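Local coordinates for protein hemin degrading factor (Pseudomonas aeruginosa, PDB 4MF9) that binds heme in an intracellular trafficking role and probably also breaks it down, at residues I115-F120 with C271-T276; C88-K93 with P294-H299; A81-E86 with V266-C271; S141-D146 with K154-E159. All blocks are in the same frame, centred on the assembly; numbering follows the deposited sequence.

Interaction 1: residues I115-F120 with C271-T276; sequences IDLRLF and CIQIHT. With HEM (protoporphyrin IX containing Fe), chain C.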
# COMPACT_ATOMS: atom_id res chain seq x y z
N ILE A 115 3.00 -6.07 -11.47
CA ILE A 115 3.56 -5.21 -10.43
C ILE A 115 3.48 -3.75 -10.90
O ILE A 115 4.01 -3.39 -11.95
CB ILE A 115 5.03 -5.59 -10.07
CG1 ILE A 115 5.14 -7.08 -9.72
CG2 ILE A 115 5.52 -4.71 -8.92
CD1 ILE A 115 4.29 -7.51 -8.55
N ASP A 116 2.81 -2.92 -10.11
CA ASP A 116 2.51 -1.54 -10.50
C ASP A 116 2.57 -0.74 -9.21
O ASP A 116 1.70 -0.88 -8.35
CB ASP A 116 1.10 -1.50 -11.13
CG ASP A 116 0.78 -0.18 -11.82
OD1 ASP A 116 1.70 0.57 -12.22
OD2 ASP A 116 -0.44 0.09 -12.00
N LEU A 117 3.61 0.06 -9.05
CA LEU A 117 3.92 0.64 -7.76
C LEU A 117 4.29 2.11 -7.91
O LEU A 117 4.92 2.50 -8.89
CB LEU A 117 5.11 -0.10 -7.11
CG LEU A 117 4.93 -1.55 -6.67
CD1 LEU A 117 6.28 -2.23 -6.38
CD2 LEU A 117 4.08 -1.61 -5.42
N ARG A 118 3.91 2.92 -6.93
CA ARG A 118 4.42 4.28 -6.84
C ARG A 118 5.15 4.37 -5.52
O ARG A 118 4.55 4.18 -4.45
CB ARG A 118 3.29 5.31 -6.87
CG ARG A 118 2.30 5.13 -8.01
CD ARG A 118 2.96 5.21 -9.39
NE ARG A 118 2.00 4.96 -10.47
CZ ARG A 118 1.94 3.83 -11.17
NH1 ARG A 118 2.80 2.84 -10.94
NH2 ARG A 118 1.02 3.68 -12.13
N LEU A 119 6.45 4.65 -5.59
CA LEU A 119 7.32 4.59 -4.42
C LEU A 119 7.78 5.98 -4.01
O LEU A 119 8.36 6.71 -4.82
CB LEU A 119 8.53 3.69 -4.71
CG LEU A 119 8.20 2.36 -5.39
CD1 LEU A 119 9.46 1.60 -5.83
CD2 LEU A 119 7.33 1.48 -4.50
N PHE A 120 7.50 6.35 -2.77
CA PHE A 120 7.91 7.65 -2.24
C PHE A 120 9.06 7.44 -1.26
O PHE A 120 8.86 7.26 -0.06
CB PHE A 120 6.72 8.35 -1.59
CG PHE A 120 5.53 8.41 -2.48
CD1 PHE A 120 5.46 9.36 -3.49
CD2 PHE A 120 4.50 7.49 -2.35
CE1 PHE A 120 4.37 9.41 -4.33
CE2 PHE A 120 3.42 7.52 -3.19
CZ PHE A 120 3.35 8.48 -4.18
N CYS A 271 4.31 4.20 -0.01
CA CYS A 271 4.23 3.25 -1.10
C CYS A 271 2.78 3.04 -1.47
O CYS A 271 1.92 2.91 -0.61
CB CYS A 271 4.88 1.91 -0.68
SG CYS A 271 5.01 0.68 -2.00
N ILE A 272 2.51 3.04 -2.77
CA ILE A 272 1.18 2.69 -3.26
C ILE A 272 1.32 1.55 -4.26
O ILE A 272 2.17 1.61 -5.15
CB ILE A 272 0.47 3.90 -3.91
CG1 ILE A 272 0.30 5.02 -2.88
CG2 ILE A 272 -0.86 3.45 -4.51
CD1 ILE A 272 -0.02 6.40 -3.48
N GLN A 273 0.49 0.53 -4.08
CA GLN A 273 0.50 -0.66 -4.93
C GLN A 273 -0.87 -0.79 -5.61
O GLN A 273 -1.90 -0.56 -4.99
CB GLN A 273 0.79 -1.90 -4.08
CG GLN A 273 0.88 -3.20 -4.86
CD GLN A 273 1.56 -4.32 -4.05
OE1 GLN A 273 2.64 -4.13 -3.47
NE2 GLN A 273 0.93 -5.48 -4.00
N ILE A 274 -0.85 -1.16 -6.89
CA ILE A 274 -2.05 -1.10 -7.72
C ILE A 274 -2.27 -2.45 -8.41
O ILE A 274 -1.31 -3.07 -8.88
CB ILE A 274 -1.90 0.00 -8.81
CG1 ILE A 274 -1.49 1.33 -8.18
CG2 ILE A 274 -3.20 0.20 -9.57
CD1 ILE A 274 -0.81 2.30 -9.15
N HIS A 275 -3.51 -2.90 -8.44
CA HIS A 275 -3.90 -4.03 -9.27
C HIS A 275 -4.80 -3.53 -10.38
O HIS A 275 -5.74 -2.79 -10.11
CB HIS A 275 -4.68 -5.05 -8.45
CG HIS A 275 -5.47 -6.01 -9.30
ND1 HIS A 275 -4.89 -7.05 -9.99
CD2 HIS A 275 -6.80 -6.08 -9.56
CE1 HIS A 275 -5.82 -7.73 -10.63
NE2 HIS A 275 -6.99 -7.16 -10.40
N THR A 276 -4.50 -3.91 -11.62
CA THR A 276 -5.38 -3.61 -12.74
C THR A 276 -5.90 -4.91 -13.32
O THR A 276 -5.13 -5.83 -13.59
CB THR A 276 -4.65 -2.82 -13.84
OG1 THR A 276 -4.14 -1.59 -13.29
CG2 THR A 276 -5.59 -2.49 -14.98
CHA HEM C . -4.24 7.33 -10.44
CHB HEM C . -2.06 5.60 -14.27
CHC HEM C . 2.06 7.54 -12.73
CHD HEM C . 0.04 8.18 -8.44
C1A HEM C . -4.01 6.77 -11.66
C2A HEM C . -5.01 6.27 -12.54
C3A HEM C . -4.40 5.81 -13.61
C4A HEM C . -3.03 5.98 -13.38
CMA HEM C . -5.06 5.17 -14.79
CAA HEM C . -6.49 6.27 -12.37
CBA HEM C . -7.33 6.81 -13.55
CGA HEM C . -7.15 8.28 -13.58
O1A HEM C . -6.94 8.88 -14.64
O2A HEM C . -7.21 8.87 -12.54
C1B HEM C . -0.75 6.03 -14.13
C2B HEM C . 0.17 5.76 -15.15
C3B HEM C . 1.34 6.29 -14.78
C4B HEM C . 1.10 6.90 -13.45
CMB HEM C . -0.13 5.05 -16.44
CAB HEM C . 2.57 6.23 -15.63
CBB HEM C . 3.79 6.21 -15.20
C1C HEM C . 1.90 7.90 -11.44
C2C HEM C . 2.85 8.53 -10.67
C3C HEM C . 2.30 8.72 -9.44
C4C HEM C . 0.97 8.20 -9.46
CMC HEM C . 4.23 8.93 -11.11
CAC HEM C . 2.95 9.34 -8.32
CBC HEM C . 2.35 9.26 -7.17
C1D HEM C . -1.34 8.02 -8.63
C2D HEM C . -2.38 8.26 -7.58
C3D HEM C . -3.55 8.03 -8.17
C4D HEM C . -3.24 7.65 -9.55
CMD HEM C . -2.22 8.68 -6.14
CAD HEM C . -4.91 8.14 -7.52
CBD HEM C . -5.57 9.44 -7.96
CGD HEM C . -6.76 9.96 -7.21
O1D HEM C . -7.72 10.24 -7.90
O2D HEM C . -6.79 10.14 -6.01
NA HEM C . -2.79 6.57 -12.19
NB HEM C . -0.17 6.72 -13.13
NC HEM C . 0.81 7.74 -10.70
ND HEM C . -1.92 7.66 -9.77
FE HEM C . -1.09 7.27 -11.36
O HOH W 1 1.04 -4.07 -8.32
O HOH W 2 -1.86 -2.07 -12.13
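R118 and I272 face each other as an antiparallel hydrogen-bonded pair, with R118 N to I272 O at 2.8 Å and I272 N returning the bond to R118 O. Next to them, I274 N bonds to D116 O; strands 117-120 and 271-276 run antiparallel. The side chain of R118 leaves this ladder for the heme. Its CB stands beside that of I272. CG packs on the heme near C4C at 3.6 Å, and the bend at chi2 (-60°) sets CD 3.5 Å from HEM C1C. NE comes within 3.0 Å of the pyrrole nitrogen HEM NC. Beyond it, the guanidinium has I274 CD1 over the centre of one face, 3.7 Å from CZ. NH1 donates to D116 OD1 at 2.8 Å, reaching the carboxylate from above its plane in a salt bridge, and also to L117 O at 3.0 Å; NH2 adds a weak bond to D116 OD1. D116 OD2 rests on I274 CB and is hydrogen-bonded to a water that also bonds T276 OG1. Farther along, I272 CD1 abuts the F120 ring at its edge, 3.6 Å from CE2, while F120 CZ touches the heme vinyl carbon CBC. The bonds to D116 and L117 O, with I274 CD1 over one face, probably hold the guanidinium's orientation, and the second-half strand backs the heme-contacting R118 and F120.

Interaction 2: residues C88-K93 with P294-H299; sequences CVHERK and PEFNLH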
# COMPACT_ATOMS: atom_id res chain seq x y z
N CYS A 88 -5.87 -2.91 5.25
CA CYS A 88 -5.93 -3.55 3.95
C CYS A 88 -4.56 -3.97 3.45
O CYS A 88 -3.61 -3.19 3.47
CB CYS A 88 -6.61 -2.62 2.93
SG CYS A 88 -7.07 -3.42 1.39
N VAL A 89 -4.49 -5.23 3.01
CA VAL A 89 -3.27 -5.82 2.48
C VAL A 89 -3.43 -6.15 1.01
O VAL A 89 -4.38 -6.84 0.61
CB VAL A 89 -2.93 -7.13 3.21
CG1 VAL A 89 -1.68 -7.74 2.62
CG2 VAL A 89 -2.78 -6.88 4.71
N HIS A 90 -2.48 -5.69 0.21
CA HIS A 90 -2.46 -5.89 -1.24
C HIS A 90 -1.28 -6.82 -1.59
O HIS A 90 -0.12 -6.49 -1.33
CB HIS A 90 -2.29 -4.51 -1.88
CG HIS A 90 -2.68 -4.42 -3.32
ND1 HIS A 90 -2.01 -5.09 -4.32
CD2 HIS A 90 -3.62 -3.66 -3.93
CE1 HIS A 90 -2.54 -4.77 -5.49
NE2 HIS A 90 -3.53 -3.91 -5.28
N GLU A 91 -1.53 -7.98 -2.17
CA GLU A 91 -0.50 -8.88 -2.62
C GLU A 91 -0.58 -9.14 -4.09
O GLU A 91 -1.51 -9.75 -4.56
CB GLU A 91 -0.50 -10.23 -1.87
CG GLU A 91 -0.30 -10.13 -0.40
CD GLU A 91 -0.37 -11.43 0.40
OE1 GLU A 91 -0.37 -12.50 -0.11
OE2 GLU A 91 -0.35 -11.30 1.56
N ARG A 92 0.43 -8.75 -4.84
CA ARG A 92 0.41 -8.90 -6.28
C ARG A 92 1.61 -9.69 -6.76
O ARG A 92 2.68 -9.47 -6.31
CB ARG A 92 0.38 -7.57 -6.97
CG ARG A 92 -0.12 -7.54 -8.38
CD ARG A 92 -1.40 -8.29 -8.56
NE ARG A 92 -2.03 -8.06 -9.87
CZ ARG A 92 -1.73 -8.68 -10.98
NH1 ARG A 92 -0.77 -9.57 -11.03
NH2 ARG A 92 -2.37 -8.36 -12.07
N LYS A 93 1.42 -10.57 -7.71
CA LYS A 93 2.49 -11.39 -8.23
C LYS A 93 2.91 -11.01 -9.63
O LYS A 93 2.08 -10.63 -10.42
CB LYS A 93 2.11 -12.85 -8.21
CG LYS A 93 1.90 -13.44 -6.87
CD LYS A 93 1.62 -14.89 -7.01
CE LYS A 93 0.84 -15.42 -5.85
NZ LYS A 93 0.57 -16.86 -6.05
N PRO A 294 -5.38 -16.02 -8.59
CA PRO A 294 -4.06 -16.62 -8.74
C PRO A 294 -2.94 -15.57 -8.62
O PRO A 294 -2.05 -15.77 -7.86
CB PRO A 294 -4.13 -17.17 -10.14
CG PRO A 294 -5.56 -17.53 -10.32
CD PRO A 294 -6.37 -16.87 -9.25
N GLU A 295 -3.01 -14.47 -9.34
CA GLU A 295 -1.97 -13.46 -9.27
C GLU A 295 -2.23 -12.29 -8.33
O GLU A 295 -1.42 -11.44 -8.22
CB GLU A 295 -1.58 -13.00 -10.65
CG GLU A 295 -1.38 -14.11 -11.65
CD GLU A 295 -0.14 -14.98 -11.36
OE1 GLU A 295 0.91 -14.46 -11.05
OE2 GLU A 295 -0.20 -16.21 -11.51
N PHE A 296 -3.34 -12.29 -7.64
CA PHE A 296 -3.73 -11.14 -6.83
C PHE A 296 -4.54 -11.55 -5.61
O PHE A 296 -5.61 -12.15 -5.73
CB PHE A 296 -4.57 -10.18 -7.68
CG PHE A 296 -5.12 -8.99 -6.92
CD1 PHE A 296 -4.29 -8.19 -6.15
CD2 PHE A 296 -6.47 -8.64 -7.02
CE1 PHE A 296 -4.79 -7.09 -5.47
CE2 PHE A 296 -6.98 -7.55 -6.35
CZ PHE A 296 -6.14 -6.76 -5.58
N ASN A 297 -4.07 -11.22 -4.43
CA ASN A 297 -4.82 -11.38 -3.22
C ASN A 297 -5.02 -10.06 -2.50
O ASN A 297 -4.17 -9.24 -2.51
CB ASN A 297 -4.14 -12.35 -2.29
CG ASN A 297 -4.35 -13.80 -2.66
OD1 ASN A 297 -4.84 -14.12 -3.69
ND2 ASN A 297 -4.01 -14.66 -1.77
N LEU A 298 -6.18 -9.85 -1.95
CA LEU A 298 -6.47 -8.62 -1.25
C LEU A 298 -7.15 -9.01 0.04
O LEU A 298 -8.06 -9.76 0.01
CB LEU A 298 -7.37 -7.74 -2.12
CG LEU A 298 -7.82 -6.42 -1.53
CD1 LEU A 298 -6.73 -5.40 -1.69
CD2 LEU A 298 -9.15 -5.88 -2.06
N HIS A 299 -6.74 -8.44 1.15
CA HIS A 299 -7.33 -8.75 2.43
C HIS A 299 -7.78 -7.45 3.09
O HIS A 299 -6.95 -6.63 3.52
CB HIS A 299 -6.32 -9.52 3.31
CG HIS A 299 -5.76 -10.74 2.65
ND1 HIS A 299 -6.53 -11.83 2.29
CD2 HIS A 299 -4.49 -11.05 2.27
CE1 HIS A 299 -5.77 -12.74 1.72
NE2 HIS A 299 -4.52 -12.29 1.69
O HOH W 3 -2.53 -14.20 0.59
O HOH W 4 1.33 -12.47 -12.36
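V89 with H299 and E91 with N297 form two antiparallel hydrogen-bonded pairs, V89 N lying 2.9 Å from H299 O, and K93 N extends the ladder to E295 O. K93 NZ adds a weak hydrogen bond to P294 O. Three CA-H...O contacts fill in between, among them C88 CA to H299 O at 3.3 Å. On the side of V89 and E91, one water links E91 OE1 to H299 NE2, while H299 ND1 bonds to N290 OD1. Aromatic contact comes from H90 and F296, whose side chains cross at about a right angle with ring planes 51° apart. F296 CE1 sits over one face of the imidazole, offset toward its rim and only 3.2 Å from H90 CE1, a tight approach. Apolar packing is completed by C88 SG against L298 CD1 at 3.7 Å. R92 crosses F296 too, its CD 3.8 Å from F296 CD1. The polar ends of the inner side chains look elsewhere: H90 bonds to Q273 and V264 O, and R92 to H275 and, by a salt bridge, to D114. Strand 88-93 lies between 78-84 and 296-301 in the sheet, H90 and L298 facing strand 262-268 of the second sheet, so the pairing joins the two HemS/ChuX halves edge by edge.

Interaction 3: residues A81-E86 with V266-C271; sequences ALTRNE and VGNAHC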
# COMPACT_ATOMS: atom_id res chain seq x y z
N ALA A 81 4.75 -9.02 -4.36
CA ALA A 81 4.92 -7.72 -3.72
C ALA A 81 3.81 -7.56 -2.70
O ALA A 81 2.65 -7.87 -2.99
CB ALA A 81 4.87 -6.59 -4.75
N LEU A 82 4.17 -7.09 -1.50
CA LEU A 82 3.19 -6.93 -0.43
C LEU A 82 3.22 -5.52 0.09
O LEU A 82 4.23 -5.07 0.64
CB LEU A 82 3.46 -7.91 0.72
CG LEU A 82 2.35 -8.27 1.74
CD1 LEU A 82 2.80 -9.50 2.55
CD2 LEU A 82 2.01 -7.14 2.69
N THR A 83 2.11 -4.81 -0.06
CA THR A 83 1.99 -3.45 0.46
C THR A 83 0.69 -3.35 1.22
O THR A 83 -0.33 -3.82 0.74
CB THR A 83 1.96 -2.45 -0.68
OG1 THR A 83 3.18 -2.57 -1.43
CG2 THR A 83 1.80 -1.04 -0.16
N ARG A 84 0.71 -2.75 2.41
CA ARG A 84 -0.49 -2.67 3.22
C ARG A 84 -0.55 -1.39 4.02
O ARG A 84 0.43 -0.65 4.12
CB ARG A 84 -0.57 -3.86 4.19
CG ARG A 84 0.49 -3.79 5.30
CD ARG A 84 0.27 -4.81 6.39
NE ARG A 84 -1.00 -4.60 7.08
CZ ARG A 84 -1.59 -5.53 7.83
NH1 ARG A 84 -1.03 -6.73 7.99
NH2 ARG A 84 -2.75 -5.26 8.42
N ASN A 85 -1.71 -1.14 4.59
CA ASN A 85 -1.85 -0.17 5.65
C ASN A 85 -2.49 -0.93 6.80
O ASN A 85 -2.49 -2.16 6.79
CB ASN A 85 -2.69 1.03 5.19
CG ASN A 85 -3.98 0.60 4.50
OD1 ASN A 85 -4.83 -0.03 5.11
ND2 ASN A 85 -4.11 0.93 3.22
N GLU A 86 -3.04 -0.28 7.78
CA GLU A 86 -3.55 -0.96 8.93
C GLU A 86 -4.68 -1.90 8.58
O GLU A 86 -4.70 -2.97 9.08
CB GLU A 86 -3.94 0.01 10.00
CG GLU A 86 -4.38 -0.63 11.28
CD GLU A 86 -3.28 -1.37 11.99
OE1 GLU A 86 -3.56 -2.35 12.65
OE2 GLU A 86 -2.11 -0.98 11.91
N VAL A 266 -3.90 0.38 -3.05
CA VAL A 266 -3.67 0.26 -1.63
C VAL A 266 -2.28 0.74 -1.25
O VAL A 266 -1.36 0.31 -1.78
CB VAL A 266 -3.85 -1.21 -1.17
CG1 VAL A 266 -3.40 -1.42 0.25
CG2 VAL A 266 -5.30 -1.63 -1.30
N GLY A 267 -2.22 1.61 -0.28
CA GLY A 267 -0.93 2.09 0.15
C GLY A 267 -0.87 2.65 1.55
O GLY A 267 -1.81 2.56 2.34
N ASN A 268 0.29 3.24 1.83
CA ASN A 268 0.56 3.92 3.08
C ASN A 268 1.28 5.21 2.69
O ASN A 268 1.32 5.55 1.51
CB ASN A 268 1.43 3.02 3.98
CG ASN A 268 2.67 2.50 3.26
OD1 ASN A 268 3.53 3.28 2.83
ND2 ASN A 268 2.79 1.18 3.14
N ALA A 269 1.86 5.92 3.65
CA ALA A 269 2.50 7.19 3.34
C ALA A 269 3.67 7.08 2.35
O ALA A 269 4.05 8.07 1.72
CB ALA A 269 2.97 7.85 4.63
N HIS A 270 4.23 5.88 2.20
CA HIS A 270 5.49 5.74 1.47
C HIS A 270 5.43 4.88 0.21
O HIS A 270 6.40 4.80 -0.55
CB HIS A 270 6.56 5.18 2.41
CG HIS A 270 6.61 5.87 3.73
ND1 HIS A 270 7.18 7.12 3.88
CD2 HIS A 270 6.14 5.52 4.95
CE1 HIS A 270 7.07 7.49 5.15
NE2 HIS A 270 6.44 6.54 5.81
N CYS A 271 4.31 4.20 -0.01
CA CYS A 271 4.23 3.25 -1.10
C CYS A 271 2.78 3.04 -1.47
O CYS A 271 1.92 2.91 -0.61
CB CYS A 271 4.88 1.91 -0.68
SG CYS A 271 5.01 0.68 -2.00
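N85 and N268 each donate to a backbone carbonyl of the opposite segment. N268 ND2 gives a nearly straight bond (174° at the hydrogen) to R84 O at 3.1 Å, and N85 ND2 reaches G267 O at 3.0 Å; each acceptor lies in the plane of the amide it meets. In both side chains chi1 sets CG between the backbone N and the carbonyl carbon (48° in N85). Van der Waals contact is slight: T83 CG2 rests 3.8 Å from V266 O, T83 OG1 lies 3.8 Å from C271 SG, and V266 CG1 meets N85 ND2. A second shell fixes the amides. N268 OD1 accepts from H270 N at 2.8 Å in an Asx turn, and N85 OD1 accepts from H87 N. R84 braces the backbone that carries N85, giving NE to N85 O at 2.9 Å and NH2 to E86 O. Each ND2 also has another acceptor, I333 O for N85 and V152 O for N268, while T83 OG1 bonds to Q273 and H153. The likeness of the two asparagines is consistent with equivalent places in the two related halves. The strands cross at 66° and form no ladder, so amide groups, gripped at both O and N, supply the polar link.

Interaction 4: residues S141-D146 with K154-E159; sequences SIQVFD and KVFLAE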
# COMPACT_ATOMS: atom_id res chain seq x y z
N SER A 141 12.84 -12.89 1.60
CA SER A 141 12.14 -11.65 1.37
C SER A 141 13.02 -10.44 1.53
O SER A 141 13.95 -10.49 2.28
CB SER A 141 10.93 -11.51 2.26
OG SER A 141 11.21 -11.40 3.59
N ILE A 142 12.68 -9.37 0.81
CA ILE A 142 13.28 -8.04 1.02
C ILE A 142 12.25 -7.18 1.75
O ILE A 142 11.17 -7.11 1.31
CB ILE A 142 13.68 -7.39 -0.31
CG1 ILE A 142 14.67 -8.28 -1.08
CG2 ILE A 142 14.17 -6.00 -0.10
CD1 ILE A 142 15.91 -8.53 -0.31
N GLN A 143 12.59 -6.63 2.89
CA GLN A 143 11.62 -5.89 3.65
C GLN A 143 12.09 -4.48 4.00
O GLN A 143 13.13 -4.31 4.53
CB GLN A 143 11.15 -6.63 4.90
CG GLN A 143 10.75 -8.09 4.69
CD GLN A 143 10.00 -8.75 5.85
OE1 GLN A 143 9.76 -8.18 6.85
NE2 GLN A 143 9.60 -9.94 5.63
N VAL A 144 11.26 -3.49 3.71
CA VAL A 144 11.63 -2.09 3.88
C VAL A 144 10.82 -1.46 5.00
O VAL A 144 9.61 -1.69 5.11
CB VAL A 144 11.40 -1.30 2.56
CG1 VAL A 144 11.72 0.19 2.76
CG2 VAL A 144 12.25 -1.87 1.44
N PHE A 145 11.48 -0.62 5.81
CA PHE A 145 10.84 0.05 6.94
C PHE A 145 11.07 1.56 6.96
O PHE A 145 12.11 2.04 6.48
CB PHE A 145 11.30 -0.61 8.25
CG PHE A 145 10.99 -2.08 8.31
CD1 PHE A 145 9.75 -2.52 8.77
CD2 PHE A 145 11.91 -3.01 7.84
CE1 PHE A 145 9.45 -3.87 8.80
CE2 PHE A 145 11.60 -4.37 7.86
CZ PHE A 145 10.37 -4.80 8.34
N ASP A 146 10.11 2.30 7.51
CA ASP A 146 10.17 3.77 7.49
C ASP A 146 10.88 4.36 8.72
O ASP A 146 11.41 3.62 9.54
CB ASP A 146 8.77 4.41 7.28
CG ASP A 146 7.80 4.18 8.43
OD1 ASP A 146 8.23 3.92 9.57
OD2 ASP A 146 6.57 4.27 8.20
N LYS A 154 7.21 -4.92 1.04
CA LYS A 154 7.99 -6.16 1.10
C LYS A 154 7.89 -6.87 -0.23
O LYS A 154 6.85 -6.82 -0.88
CB LYS A 154 7.46 -7.10 2.19
CG LYS A 154 7.58 -6.57 3.59
CD LYS A 154 6.68 -7.34 4.55
CE LYS A 154 6.96 -6.90 5.99
NZ LYS A 154 5.98 -7.49 6.93
N VAL A 155 8.96 -7.56 -0.62
CA VAL A 155 8.89 -8.42 -1.79
C VAL A 155 9.37 -9.82 -1.46
O VAL A 155 10.45 -10.02 -0.91
CB VAL A 155 9.51 -7.79 -3.10
CG1 VAL A 155 9.81 -6.30 -2.93
CG2 VAL A 155 10.68 -8.54 -3.60
N PHE A 156 8.50 -10.79 -1.75
CA PHE A 156 8.73 -12.17 -1.37
C PHE A 156 9.10 -13.00 -2.57
O PHE A 156 8.46 -12.92 -3.62
CB PHE A 156 7.47 -12.73 -0.70
CG PHE A 156 7.32 -12.33 0.74
CD1 PHE A 156 6.76 -11.10 1.07
CD2 PHE A 156 7.74 -13.17 1.76
CE1 PHE A 156 6.62 -10.72 2.40
CE2 PHE A 156 7.60 -12.80 3.09
CZ PHE A 156 7.04 -11.57 3.41
N LEU A 157 10.15 -13.81 -2.44
CA LEU A 157 10.44 -14.80 -3.46
C LEU A 157 9.35 -15.88 -3.43
O LEU A 157 8.87 -16.27 -2.36
CB LEU A 157 11.83 -15.39 -3.30
CG LEU A 157 12.98 -14.67 -4.00
CD1 LEU A 157 13.35 -13.35 -3.30
CD2 LEU A 157 14.18 -15.60 -4.09
N ALA A 158 8.95 -16.37 -4.56
CA ALA A 158 7.97 -17.41 -4.59
C ALA A 158 8.41 -18.61 -5.42
O ALA A 158 9.55 -18.73 -5.71
CB ALA A 158 6.65 -16.87 -5.04
N GLU A 159 7.47 -19.41 -5.77
CA GLU A 159 7.67 -20.71 -6.35
C GLU A 159 8.54 -20.57 -7.59
O GLU A 159 9.38 -21.39 -7.85
CB GLU A 159 6.29 -21.13 -6.79
CG GLU A 159 5.30 -21.36 -5.68
CD GLU A 159 4.47 -20.17 -5.21
OE1 GLU A 159 3.86 -20.32 -4.15
OE2 GLU A 159 4.42 -19.09 -5.83
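S141 and F156 meet across the beta hairpin of strands 138-146 and 151-157, an antiparallel pair whose ladder here is I142 N to V155 O at 2.9 Å and V155 N to I142 O at 3.0 Å. The F156 ring folds over S141: the serine CB lies above one face, offset toward the rim, 3.8 Å from the centroid in a CH-pi contact. S141 OG stands between the backbone N and the carbonyl carbon (chi1 66°), near F156 CE2. There it receives a bond from Q143 NE2 at 3.0 Å, which ties the glutamine amide to the serine on its own strand. Q143 and K154 both leave the sheet with CG anti to the carbonyl carbon, then extend and cross obliquely, CG on CG at 3.7 Å. Q143 NE2 also borders F156 CZ, the amide and ring planes being 51° apart. Farther out, the ammonium of K154 forms a salt bridge with E47 of helix 47-52. On the other face, I142 and V155 pack on L73. V155 is modelled with CG1 almost eclipsing its backbone N (chi1 -11°), an unusual and perhaps doubtful rotamer. Where glutamine and lysine cross, Q143 OE1 approaches the methylene K154 CE to 3.2 Å.

Interactions 1 and 4 are buried, whereas 2 and 3 are partly so; only interaction 1 touches heme. Interactions 1, 2 and 4 are antiparallel ladders, but 4 is a hairpin within one half, while 1 and 2 each pair a strand of the first half with one of the second, in different nine-stranded sheets. Interaction 3 crosses from sheet to sheet without a ladder. Side chains weave them together: Q273 of interaction 1 bonds to H90 of interaction 2 and T83 of interaction 3, and H275 to R92. Interactions 2, 3 and 4 reach the same sheet, where L82 N meets K154 O. A salt bridge marks the heme wall, amide bonds the sheet crossing, and aromatic packing interactions 2 and 4.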